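Local coordinates for BSU-2 beta-lactamase (Bacillus subtilis, PDB 6W5E), which probably hydrolyses beta-lactam antibiotics as a class D (serine) beta-lactamase of the penicillin-binding-protein transpeptidase family, at residues 41-46 / 240-245; 32-37 / 50-55. One frame throughout, in Å; residues are numbered along the deposited sequence. Where two conformers were deposited one is given.

Contacts 1 and 2 are built on two adjacent antiparallel strands, 236-244 and 48-54. In each, a loop segment from the chain leading up to strand 48-54 packs on one of these strands. Their centres lie about 15 Å apart. A probable backbone hydrogen bond joins them, Ile51 N to Val241 O at 2.9 Å. On one side of the sheet they also share a packed surface, where Phe43 CZ comes within 3.8 Å of Phe50 CB. Carboxylated Lys79, a hallmark of class D active sites, belongs to neither contact. A malonate ion, probably from crystallisation, lies about 3 Å from the Asp245 side chain in contact 1.

Contact 1: 41-46 / 240-245; sequences DEFKDT and FVTNVD
Phe43 and Thr46 reach Val244 from the two ends of one type I turn. The turn closes with the backbone bond from Thr46 N to Phe43 O (3.1 Å). Its two end side chains meet the same methyl group, Val244 CG1. The Phe43 ring presents its edge to the strand: CE1 lies 3.9 Å from Val244 CG1, and this methyl stays near the ring plane. Further along the same edge, CZ comes to 4.3 Å from Thr242 CG2. The Phe43 and Val244 side chains cross at about a right angle. Thr46 adds its methyl, with CG2 3.7 Å from Val244 CG1. CG2 of Thr46 is anti to its own backbone N, and OG1 sits beside that N (chi1 -58°). Phe43, Val244 and Thr242 are buried here, and the atoms that meet are carbon; Thr46 is partly exposed. Thr242 OG1 is hydrogen-bonded to Thr255, and its CG2 meets the ring edge.

The other side is more open to solvent and polar. Past the end of the strand, Asp245 is exposed. Its OD1 lies 3.6 Å from Thr46 CG2, a touch of carboxylate on methyl. The hydrogen bond of this oxygen goes instead to the backbone N of Asp47, just beyond the turn. Thr46 touches mainly through CG2.

Outside the two segments, the Phe43 ring stacks with Tyr63 of strand 59-63 and touches Ile254 of helix 248-261. This helix packs beside the turn, with Lys250 touching Thr46, while Val241 and Asn243 of the strand turn to helix 172-184.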
loop_
_atom_site.group_PDB
_atom_site.type_symbol
_atom_site.label_atom_id
_atom_site.label_comp_id
_atom_site.label_asym_id
_atom_site.label_seq_id
_atom_site.Cartn_x
_atom_site.Cartn_y
_atom_site.Cartn_z
ATOM N N ASP A 41 14.854 15.434 8.542
ATOM C CA ASP A 41 14.782 15.216 9.985
ATOM C C ASP A 41 13.746 14.179 10.392
ATOM O O ASP A 41 13.724 13.772 11.557
ATOM C CB ASP A 41 14.673 16.521 10.794
ATOM C CG ASP A 41 13.361 17.251 10.615
ATOM O OD1 ASP A 41 12.396 16.724 10.030
ATOM O OD2 ASP A 41 13.304 18.404 11.095
ATOM N N GLU A 42 12.917 13.715 9.462
ATOM C CA GLU A 42 12.027 12.604 9.750
ATOM C C GLU A 42 12.763 11.274 9.772
ATOM O O GLU A 42 12.225 10.294 10.296
ATOM C CB GLU A 42 10.933 12.522 8.691
ATOM C CG GLU A 42 10.061 13.750 8.588
ATOM C CD GLU A 42 9.108 13.904 9.745
ATOM O OE1 GLU A 42 8.822 12.907 10.441
ATOM O OE2 GLU A 42 8.612 15.031 9.930
ATOM N N PHE A 43 13.978 11.230 9.222
ATOM C CA PHE A 43 14.751 10.006 9.064
ATOM C C PHE A 43 16.115 10.090 9.727
ATOM O O PHE A 43 16.986 9.269 9.423
ATOM C CB PHE A 43 14.978 9.710 7.581
ATOM C CG PHE A 43 13.727 9.416 6.826
ATOM C CD1 PHE A 43 13.256 8.116 6.721
ATOM C CD2 PHE A 43 13.021 10.440 6.212
ATOM C CE1 PHE A 43 12.110 7.848 6.018
ATOM C CE2 PHE A 43 11.871 10.176 5.511
ATOM C CZ PHE A 43 11.415 8.883 5.416
ATOM N N LYS A 44 16.338 11.075 10.595
ATOM C CA LYS A 44 17.671 11.250 11.164
ATOM C C LYS A 44 18.136 10.017 11.927
ATOM O O LYS A 44 19.348 9.776 12.021
ATOM C CB LYS A 44 17.714 12.498 12.046
ATOM C CG LYS A 44 16.769 12.456 13.225
ATOM N N ASP A 45 17.205 9.213 12.445
ATOM C CA ASP A 45 17.548 8.001 13.179
ATOM C C ASP A 45 17.008 6.739 12.509
ATOM O O ASP A 45 16.948 5.680 13.143
ATOM C CB ASP A 45 17.066 8.097 14.629
ATOM C CG ASP A 45 17.923 9.029 15.469
ATOM O OD1 ASP A 45 17.678 10.257 15.448
ATOM O OD2 ASP A 45 18.848 8.531 16.147
ATOM N N THR A 46 16.644 6.817 11.232
ATOM C CA THR A 46 15.968 5.723 10.551
ATOM C C THR A 46 16.558 5.553 9.160
ATOM O O THR A 46 16.790 6.536 8.455
ATOM C CB THR A 46 14.479 6.058 10.424
ATOM O OG1 THR A 46 13.927 6.280 11.725
ATOM C CG2 THR A 46 13.729 4.922 9.779
ATOM N N PHE A 240 2.227 8.895 -2.464
ATOM C CA PHE A 240 3.379 8.775 -1.574
ATOM C C PHE A 240 3.759 7.320 -1.327
ATOM O O PHE A 240 2.913 6.413 -1.337
ATOM C CB PHE A 240 3.149 9.486 -0.224
ATOM C CG PHE A 240 1.963 8.957 0.529
ATOM C CD1 PHE A 240 2.063 7.791 1.279
ATOM C CD2 PHE A 240 0.746 9.619 0.482
ATOM C CE1 PHE A 240 0.958 7.273 1.946
ATOM C CE2 PHE A 240 -0.356 9.114 1.162
ATOM C CZ PHE A 240 -0.244 7.943 1.894
ATOM N N VAL A 241 5.051 7.119 -1.066
ATOM C CA VAL A 241 5.591 5.845 -0.611
ATOM C C VAL A 241 6.645 6.136 0.444
ATOM O O VAL A 241 7.589 6.895 0.196
ATOM C CB VAL A 241 6.230 5.057 -1.772
ATOM C CG1 VAL A 241 7.065 3.891 -1.255
ATOM C CG2 VAL A 241 5.156 4.536 -2.713
ATOM N N THR A 242 6.495 5.520 1.611
ATOM C CA THR A 242 7.493 5.562 2.670
ATOM C C THR A 242 7.917 4.143 3.002
ATOM O O THR A 242 7.075 3.245 3.106
ATOM C CB THR A 242 6.918 6.234 3.912
ATOM O OG1 THR A 242 6.472 7.541 3.551
ATOM C CG2 THR A 242 7.970 6.339 5.019
ATOM N N ASN A 243 9.227 3.937 3.147
ATOM C CA ASN A 243 9.767 2.616 3.436
ATOM C C ASN A 243 10.929 2.784 4.407
ATOM O O ASN A 243 11.761 3.677 4.219
ATOM C CB ASN A 243 10.224 1.949 2.127
ATOM C CG ASN A 243 11.155 0.787 2.347
ATOM O OD1 ASN A 243 12.372 0.956 2.344
ATOM N ND2 ASN A 243 10.595 -0.405 2.532
ATOM N N VAL A 244 10.971 1.950 5.453
ATOM C CA VAL A 244 11.903 2.128 6.565
ATOM C C VAL A 244 12.376 0.772 7.086
ATOM O O VAL A 244 11.705 -0.254 6.930
ATOM C CB VAL A 244 11.285 2.943 7.736
ATOM C CG1 VAL A 244 11.021 4.384 7.336
ATOM C CG2 VAL A 244 10.008 2.274 8.243
ATOM N N ASP A 245 13.533 0.793 7.755
ATOM C CA ASP A 245 14.025 -0.350 8.520
ATOM C C ASP A 245 13.423 -0.349 9.924
ATOM O O ASP A 245 14.145 -0.387 10.926
ATOM C CB ASP A 245 15.568 -0.360 8.546
ATOM C CG ASP A 245 16.165 0.704 9.473
ATOM O OD1 ASP A 245 15.590 1.805 9.578
ATOM O OD2 ASP A 245 17.225 0.438 10.095
#

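Contact 2: 32-37 / 50-55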
loop_
_atom_site.group_PDB
_atom_site.type_symbol
_atom_site.label_atom_id
_atom_site.label_comp_id
_atom_site.label_asym_id
_atom_site.label_seq_id
_atom_site.Cartn_x
_atom_site.Cartn_y
_atom_site.Cartn_z
ATOM N N LEU A 32 1.378 22.808 -3.252
ATOM C CA LEU A 32 2.685 22.348 -2.796
ATOM C C LEU A 32 3.568 21.984 -3.981
ATOM O O LEU A 32 3.224 21.109 -4.785
ATOM C CB LEU A 32 2.542 21.144 -1.873
ATOM C CG LEU A 32 3.866 20.454 -1.531
ATOM C CD1 LEU A 32 4.713 21.346 -0.643
ATOM C CD2 LEU A 32 3.612 19.124 -0.847
ATOM N N ASN A 33 4.618 22.713 -4.111
ATOM C CA ASN A 33 5.684 22.399 -5.105
ATOM C C ASN A 33 6.755 21.351 -4.444
ATOM O O ASN A 33 7.611 21.657 -3.525
ATOM C CB ASN A 33 6.411 23.689 -5.452
ATOM C CG ASN A 33 7.518 23.508 -6.458
ATOM O OD1 ASN A 33 7.987 22.442 -6.688
ATOM N ND2 ASN A 33 7.937 24.600 -7.057
ATOM N N VAL A 34 6.706 20.120 -4.944
ATOM C CA VAL A 34 7.484 19.072 -4.287
ATOM C C VAL A 34 8.978 19.228 -4.504
ATOM O O VAL A 34 9.770 18.631 -3.769
ATOM C CB VAL A 34 6.994 17.655 -4.644
ATOM C CG1 VAL A 34 5.517 17.521 -4.342
ATOM C CG2 VAL A 34 7.314 17.317 -6.099
ATOM N N SER A 35 9.390 20.024 -5.486
ATOM C CA SER A 35 10.811 20.235 -5.716
ATOM C C SER A 35 11.447 21.122 -4.658
ATOM O O SER A 35 12.671 21.274 -4.657
ATOM C CB SER A 35 11.035 20.810 -7.114
ATOM O OG SER A 35 10.653 22.169 -7.150
ATOM N N LYS A 36 10.657 21.689 -3.749
ATOM C CA LYS A 36 11.167 22.594 -2.727
ATOM C C LYS A 36 11.266 21.961 -1.343
ATOM O O LYS A 36 11.702 22.638 -0.408
ATOM C CB LYS A 36 10.287 23.845 -2.655
ATOM C CG LYS A 36 10.320 24.697 -3.910
ATOM C CD LYS A 36 10.648 26.145 -3.584
ATOM C CE LYS A 36 10.622 27.016 -4.834
ATOM N NZ LYS A 36 9.495 27.999 -4.796
ATOM N N MET A 37 10.904 20.690 -1.186
ATOM C CA MET A 37 10.737 20.089 0.131
ATOM C C MET A 37 12.054 19.579 0.709
ATOM O O MET A 37 13.047 19.378 0.007
ATOM C CB MET A 37 9.790 18.894 0.077
ATOM C CG MET A 37 8.466 19.143 -0.573
ATOM S SD MET A 37 7.632 17.556 -0.764
ATOM C CE MET A 37 7.480 17.005 0.935
ATOM N N PHE A 50 11.464 8.265 1.222
ATOM C CA PHE A 50 10.153 8.884 1.076
ATOM C C PHE A 50 10.043 9.420 -0.340
ATOM O O PHE A 50 10.965 10.082 -0.830
ATOM C CB PHE A 50 9.982 10.045 2.069
ATOM C CG PHE A 50 8.707 10.828 1.879
ATOM C CD1 PHE A 50 7.490 10.310 2.303
ATOM C CD2 PHE A 50 8.730 12.083 1.296
ATOM C CE1 PHE A 50 6.330 11.027 2.137
ATOM C CE2 PHE A 50 7.563 12.811 1.130
ATOM C CZ PHE A 50 6.366 12.286 1.553
ATOM N N ILE A 51 8.913 9.140 -0.986
ATOM C CA ILE A 51 8.645 9.574 -2.351
ATOM C C ILE A 51 7.293 10.267 -2.375
ATOM O O ILE A 51 6.316 9.732 -1.841
ATOM C CB ILE A 51 8.632 8.385 -3.328
ATOM C CG1 ILE A 51 9.934 7.588 -3.228
ATOM C CG2 ILE A 51 8.395 8.901 -4.739
ATOM C CD1 ILE A 51 9.786 6.155 -3.630
ATOM N N LEU A 52 7.231 11.448 -2.994
ATOM C CA LEU A 52 5.982 12.195 -3.114
ATOM C C LEU A 52 5.832 12.667 -4.550
ATOM O O LEU A 52 6.701 13.381 -5.066
ATOM C CB LEU A 52 5.941 13.383 -2.148
ATOM C CG LEU A 52 4.581 14.081 -2.031
ATOM C CD1 LEU A 52 3.528 13.128 -1.464
ATOM C CD2 LEU A 52 4.697 15.345 -1.183
ATOM N N HIS A 53 4.736 12.275 -5.190
ATOM C CA HIS A 53 4.462 12.639 -6.572
ATOM C C HIS A 53 3.253 13.563 -6.647
ATOM O O HIS A 53 2.168 13.210 -6.179
ATOM C CB HIS A 53 4.205 11.407 -7.437
ATOM C CG HIS A 53 3.895 11.738 -8.863
ATOM N ND1 HIS A 53 4.876 12.022 -9.786
ATOM C CD2 HIS A 53 2.713 11.885 -9.509
ATOM C CE1 HIS A 53 4.315 12.304 -10.948
ATOM N NE2 HIS A 53 3.003 12.231 -10.806
ATOM N N ASP A 54 3.450 14.728 -7.266
ATOM C CA ASP A 54 2.405 15.708 -7.545
ATOM C C ASP A 54 1.691 15.304 -8.834
ATOM O O ASP A 54 2.272 15.389 -9.923
ATOM C CB ASP A 54 3.093 17.063 -7.703
ATOM C CG ASP A 54 2.129 18.228 -7.876
ATOM O OD1 ASP A 54 1.014 18.045 -8.410
ATOM O OD2 ASP A 54 2.524 19.362 -7.518
ATOM N N LEU A 55 0.432 14.864 -8.718
ATOM C CA LEU A 55 -0.300 14.400 -9.895
ATOM C C LEU A 55 -0.606 15.542 -10.861
ATOM O O LEU A 55 -0.450 15.387 -12.077
ATOM C CB LEU A 55 -1.575 13.672 -9.472
ATOM C CG LEU A 55 -1.328 12.266 -8.912
ATOM C CD1 LEU A 55 -2.519 11.786 -8.088
ATOM C CD2 LEU A 55 -1.009 11.293 -10.051
HETATM O O HOH W 1 5.266 19.769 -7.421
#
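Met37 reaches across to Leu52 and Phe50 through its sulfur and terminal methyl. Its CB already points toward the strand. CG lies beside the backbone N, anti to the carbonyl carbon (chi1 -52°). From there the chain runs extended to SD, which rests 3.7 Å from Leu52 CD2. The chain then bends at chi3 (61°), which brings CE to Phe50. CE stays 3.9 Å from Leu52 CD2 and comes to 4.2 Å from Phe50 CE2, meeting the ring obliquely.

Leu52 CD2 is shared by two more side chains, Leu32 through CD2 and Val34 through CG1, each at 3.9 Å. Leu32, Val34 and Met37, in and around the 3-10 segment 34-36, pack on strand 48-54 of the central sheet of the beta-lactamase fold. In one of the two conformers of Asn33, OD1 accepts from Ser35 N, as in an Asx turn; with two conformers this is tentative.

Toward Asp54 the contact becomes polar. A water donates to Asp54 OD2 (2.8 Å) and accepts from Val34 N (2.9 Å), so it bridges the segments. OD2 also lies 3.3 Å from Leu32 O, but both are acceptors. Asp54 OD2 also accepts from His31 NE2, and Leu32 O accepts from the Tyr238 hydroxyl. Tyr262 touches both Leu32 and Met37.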